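Local atomic coordinates of FMN reductase (NADPH) (Bacillus subtilis, PDB entry 3N2S), a protein that uses NADPH to drive flavin (FMN) reduction chemistry and also reduces nitroaromatic compounds, quinones and azo dyes, working as an FMN-containing homodimer. Residues N73-F77 and L161-H165; Y201-S206 and E218-S222. All blocks are in the same frame, centred on the assembly; numbering follows the deposited sequence.

Interaction 1 of 2, residues N73-F77 and L161-H165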
# COMPACT_ATOMS: atom_id res chain seq x y z
N ASN A 73 20.30 -12.39 0.49
CA ASN A 73 20.07 -10.94 0.35
C ASN A 73 20.81 -10.20 1.47
O ASN A 73 21.45 -10.84 2.30
CB ASN A 73 18.53 -10.64 0.35
CG ASN A 73 17.80 -11.16 1.57
OD1 ASN A 73 18.29 -11.05 2.70
ND2 ASN A 73 16.65 -11.80 1.36
N GLY A 74 20.69 -8.88 1.52
CA GLY A 74 21.32 -8.06 2.55
C GLY A 74 20.56 -8.05 3.86
O GLY A 74 21.14 -7.83 4.93
N HIS A 75 19.21 -8.26 3.77
CA HIS A 75 18.27 -8.35 4.90
C HIS A 75 16.91 -8.72 4.35
O HIS A 75 16.59 -8.33 3.22
CB HIS A 75 18.16 -7.01 5.66
CG HIS A 75 17.70 -7.15 7.09
ND1 HIS A 75 18.36 -7.98 7.98
CD2 HIS A 75 16.69 -6.53 7.75
CE1 HIS A 75 17.72 -7.86 9.13
NE2 HIS A 75 16.73 -6.99 9.05
N PHE A 76 16.11 -9.46 5.13
CA PHE A 76 14.75 -9.81 4.72
C PHE A 76 13.74 -9.20 5.70
O PHE A 76 13.76 -9.53 6.88
CB PHE A 76 14.55 -11.33 4.57
CG PHE A 76 13.23 -11.73 3.95
CD1 PHE A 76 12.92 -11.37 2.64
CD2 PHE A 76 12.30 -12.47 4.67
CE1 PHE A 76 11.69 -11.73 2.08
CE2 PHE A 76 11.08 -12.84 4.11
CZ PHE A 76 10.79 -12.48 2.81
N PHE A 77 12.91 -8.28 5.20
CA PHE A 77 11.90 -7.61 6.01
C PHE A 77 10.53 -8.25 5.78
O PHE A 77 10.19 -8.55 4.64
CB PHE A 77 11.81 -6.11 5.66
CG PHE A 77 13.07 -5.30 5.89
CD1 PHE A 77 13.27 -4.61 7.09
CD2 PHE A 77 14.03 -5.16 4.88
CE1 PHE A 77 14.40 -3.80 7.27
CE2 PHE A 77 15.18 -4.39 5.09
CZ PHE A 77 15.35 -3.70 6.28
N LEU A 161 10.04 -8.33 1.98
CA LEU A 161 10.77 -7.41 1.13
C LEU A 161 12.24 -7.78 1.25
O LEU A 161 12.82 -7.61 2.32
CB LEU A 161 10.54 -5.93 1.50
CG LEU A 161 11.11 -4.90 0.51
CD1 LEU A 161 10.31 -4.94 -0.84
CD2 LEU A 161 11.12 -3.48 1.11
N ALA A 162 12.79 -8.39 0.19
CA ALA A 162 14.19 -8.77 0.10
C ALA A 162 14.93 -7.51 -0.34
O ALA A 162 14.50 -6.84 -1.27
CB ALA A 162 14.37 -9.89 -0.91
N VAL A 163 15.98 -7.13 0.40
CA VAL A 163 16.77 -5.93 0.10
C VAL A 163 18.25 -6.35 0.08
O VAL A 163 18.67 -7.12 0.94
CB VAL A 163 16.54 -4.78 1.13
CG1 VAL A 163 17.29 -3.52 0.69
CG2 VAL A 163 15.05 -4.48 1.34
N GLY A 164 19.01 -5.86 -0.88
CA GLY A 164 20.44 -6.18 -0.94
C GLY A 164 21.18 -5.48 -2.05
O GLY A 164 20.61 -4.66 -2.79
N HIS A 165 22.47 -5.81 -2.18
CA HIS A 165 23.37 -5.27 -3.20
C HIS A 165 23.15 -6.13 -4.43
O HIS A 165 23.31 -7.34 -4.34
CB HIS A 165 24.85 -5.36 -2.72
CG HIS A 165 25.14 -4.45 -1.57
ND1 HIS A 165 25.50 -3.14 -1.77
CD2 HIS A 165 25.06 -4.69 -0.24
CE1 HIS A 165 25.65 -2.62 -0.56
NE2 HIS A 165 25.40 -3.51 0.39
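Residues 75-77 and 161-164 run side by side as antiparallel strands, their axes 4.9 Å apart at closest and their directions 155° from each other. F77 and L161 form a hydrogen-bonded pair, with F77 N to L161 O at 3.0 Å and L161 N to F77 O at 2.7 Å; two residues on, V163 N gives a 3.1 Å bond to H75 O. The regular pattern ends in a classic beta bulge: G74 N (2.7 Å) and H75 N (3.1 Å) both donate to V163 O, so two residues face one. Here the backbones close to 4.1 Å between the CA atoms of G74 and G164. Glycine suits both places, since a CB on G164 would clash with G74 N and one on G74 would crowd V163 O.

F77, L161 and V163 supply the apolar surface of one face, with F77 CD2 3.7 Å from V163 CG2; H75 starts from this face too, its NE2 bonding to Y182 OH of the second subunit. On the other, the F76 ring lies beside small A162, CD1 to CB 4.1 Å. N73 ND2 lies 3.7 Å from A162 CB, and the side chain is held by K57 and the Y69 carbonyl.

These are the two central strands of the four this chain gives to the sheet of the nitroreductase alpha-beta-alpha sandwich, between strands 46-51 and 131-135; helices 24-35 and 104-127 pack on the F77, L161 and V163 face.

Interaction 2 of 2, residues Y201-S206 and E218-S222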
# COMPACT_ATOMS: atom_id res chain seq x y z
N TYR A 201 -1.01 -3.40 -25.48
CA TYR A 201 -0.21 -3.91 -24.36
C TYR A 201 0.19 -5.35 -24.55
O TYR A 201 1.35 -5.67 -24.33
CB TYR A 201 -0.94 -3.72 -23.02
CG TYR A 201 -0.05 -3.96 -21.83
CD1 TYR A 201 1.20 -3.34 -21.72
CD2 TYR A 201 -0.47 -4.74 -20.76
CE1 TYR A 201 2.00 -3.52 -20.60
CE2 TYR A 201 0.31 -4.90 -19.62
CZ TYR A 201 1.55 -4.30 -19.54
OH TYR A 201 2.32 -4.49 -18.42
N ASP A 202 -0.73 -6.22 -25.00
CA ASP A 202 -0.41 -7.62 -25.26
C ASP A 202 0.71 -7.78 -26.31
O ASP A 202 1.57 -8.65 -26.15
CB ASP A 202 -1.66 -8.40 -25.69
CG ASP A 202 -2.48 -8.90 -24.51
OD1 ASP A 202 -1.95 -8.91 -23.37
OD2 ASP A 202 -3.60 -9.38 -24.74
N LYS A 203 0.72 -6.92 -27.33
CA LYS A 203 1.77 -6.93 -28.37
C LYS A 203 3.10 -6.44 -27.73
O LYS A 203 4.14 -7.04 -27.98
CB LYS A 203 1.36 -6.05 -29.56
CG LYS A 203 2.35 -6.14 -30.73
CD LYS A 203 2.04 -5.11 -31.81
CE LYS A 203 3.09 -5.10 -32.89
NZ LYS A 203 4.39 -4.54 -32.43
N THR A 204 3.06 -5.36 -26.91
CA THR A 204 4.25 -4.83 -26.21
C THR A 204 4.89 -5.94 -25.35
O THR A 204 6.10 -6.12 -25.34
CB THR A 204 3.88 -3.62 -25.34
OG1 THR A 204 3.42 -2.56 -26.16
CG2 THR A 204 5.06 -3.12 -24.48
N ILE A 205 4.05 -6.68 -24.61
CA ILE A 205 4.54 -7.73 -23.71
C ILE A 205 5.07 -8.94 -24.47
O ILE A 205 6.13 -9.47 -24.12
CB ILE A 205 3.46 -8.06 -22.63
CG1 ILE A 205 3.19 -6.83 -21.71
CG2 ILE A 205 3.84 -9.29 -21.79
CD1 ILE A 205 4.43 -6.12 -21.10
N SER A 206 4.32 -9.40 -25.49
CA SER A 206 4.76 -10.53 -26.32
C SER A 206 6.11 -10.19 -26.97
O SER A 206 7.06 -10.99 -26.86
CB SER A 206 3.71 -10.92 -27.35
OG SER A 206 3.44 -9.88 -28.28
N GLU A 218 6.85 -16.15 -26.04
CA GLU A 218 6.09 -15.13 -26.76
C GLU A 218 4.69 -14.83 -26.18
O GLU A 218 3.85 -14.23 -26.86
CB GLU A 218 6.03 -15.44 -28.28
CG GLU A 218 5.45 -16.80 -28.63
CD GLU A 218 5.75 -17.31 -30.03
OE1 GLU A 218 6.45 -16.60 -30.79
OE2 GLU A 218 5.30 -18.43 -30.35
N GLU A 219 4.46 -15.21 -24.93
CA GLU A 219 3.16 -15.01 -24.28
C GLU A 219 2.78 -13.54 -24.13
O GLU A 219 3.65 -12.68 -23.96
CB GLU A 219 3.10 -15.74 -22.92
CG GLU A 219 4.15 -15.28 -21.93
CD GLU A 219 4.12 -15.92 -20.56
OE1 GLU A 219 5.18 -15.90 -19.90
OE2 GLU A 219 3.06 -16.43 -20.14
N THR A 220 1.49 -13.26 -24.23
CA THR A 220 0.93 -11.92 -24.07
C THR A 220 0.69 -11.70 -22.55
O THR A 220 0.71 -12.66 -21.78
CB THR A 220 -0.40 -11.80 -24.82
OG1 THR A 220 -1.33 -12.70 -24.22
CG2 THR A 220 -0.26 -12.06 -26.35
N TRP A 221 0.42 -10.46 -22.15
CA TRP A 221 0.14 -10.15 -20.75
C TRP A 221 -1.15 -10.81 -20.30
O TRP A 221 -1.17 -11.44 -19.25
CB TRP A 221 0.05 -8.62 -20.56
CG TRP A 221 -0.13 -8.23 -19.13
CD1 TRP A 221 0.83 -8.24 -18.15
CD2 TRP A 221 -1.32 -7.72 -18.52
NE1 TRP A 221 0.31 -7.76 -16.97
CE2 TRP A 221 -1.01 -7.42 -17.17
CE3 TRP A 221 -2.61 -7.43 -19.00
CZ2 TRP A 221 -1.95 -6.88 -16.29
CZ3 TRP A 221 -3.54 -6.90 -18.12
CH2 TRP A 221 -3.20 -6.61 -16.79
N SER A 222 -2.23 -10.65 -21.08
CA SER A 222 -3.55 -11.20 -20.73
C SER A 222 -3.50 -12.73 -20.57
O SER A 222 -4.07 -13.23 -19.62
CB SER A 222 -4.60 -10.75 -21.74
OG SER A 222 -4.26 -11.22 -23.03
O HOH W 1 -3.68 -12.23 -25.87
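E218 and E219 bring the chain alongside helix 191-213 through their backbones: E218 O lies 3.3 Å from S206 CB, and E219 O receives a CA-H...O contact from S206 CA at 3.4 Å. Small S206 permits this closeness. T220 follows as the N-cap of helix 221-229, its hydroxyl taking the D223 amide, while a water links T220 OG1 (2.9 Å) to D202 OD2 (3.1 Å). W221 then turns its indole to the helix. The edge of the Y201 ring points at the face of the five-membered ring of W221, centroids 4.7 Å apart and planes at 59°, and I205 CG1 packs 3.8 Å from W221 CB. The indole NE1 bonds to the Y42 carbonyl of the second subunit. At S222, D202 takes two hydrogen bonds, S222 N to OD1 at 2.9 Å and S222 OG to OD2 at 2.6 Å. T220 thus caps helix 221-229, and D202 of helix 191-213 adds side-chain bonds to its first turn, where a negative charge generally suits the helix dipole.

Interaction 1 is wholly buried in the sheet at the heart of the nitroreductase fold, whereas interaction 2 is partly buried, farther from the chain centre, where helix 191-213 meets the start of helix 221-229. They share no element, and their centres lie about 30 Å apart. The chemistry differs with place: 73-77 and 161-165 are joined by main-chain hydrogen bonds sealed with apolar side chains, while 201-206 and 218-222 depend mainly on side chains, a carboxylate, hydroxyls and two aromatic rings, with a water, meeting backbone groups. Both nevertheless reach the second subunit of the homodimer, and the side chains of L161 and Y201 each lie about 8 Å from a bound FMN.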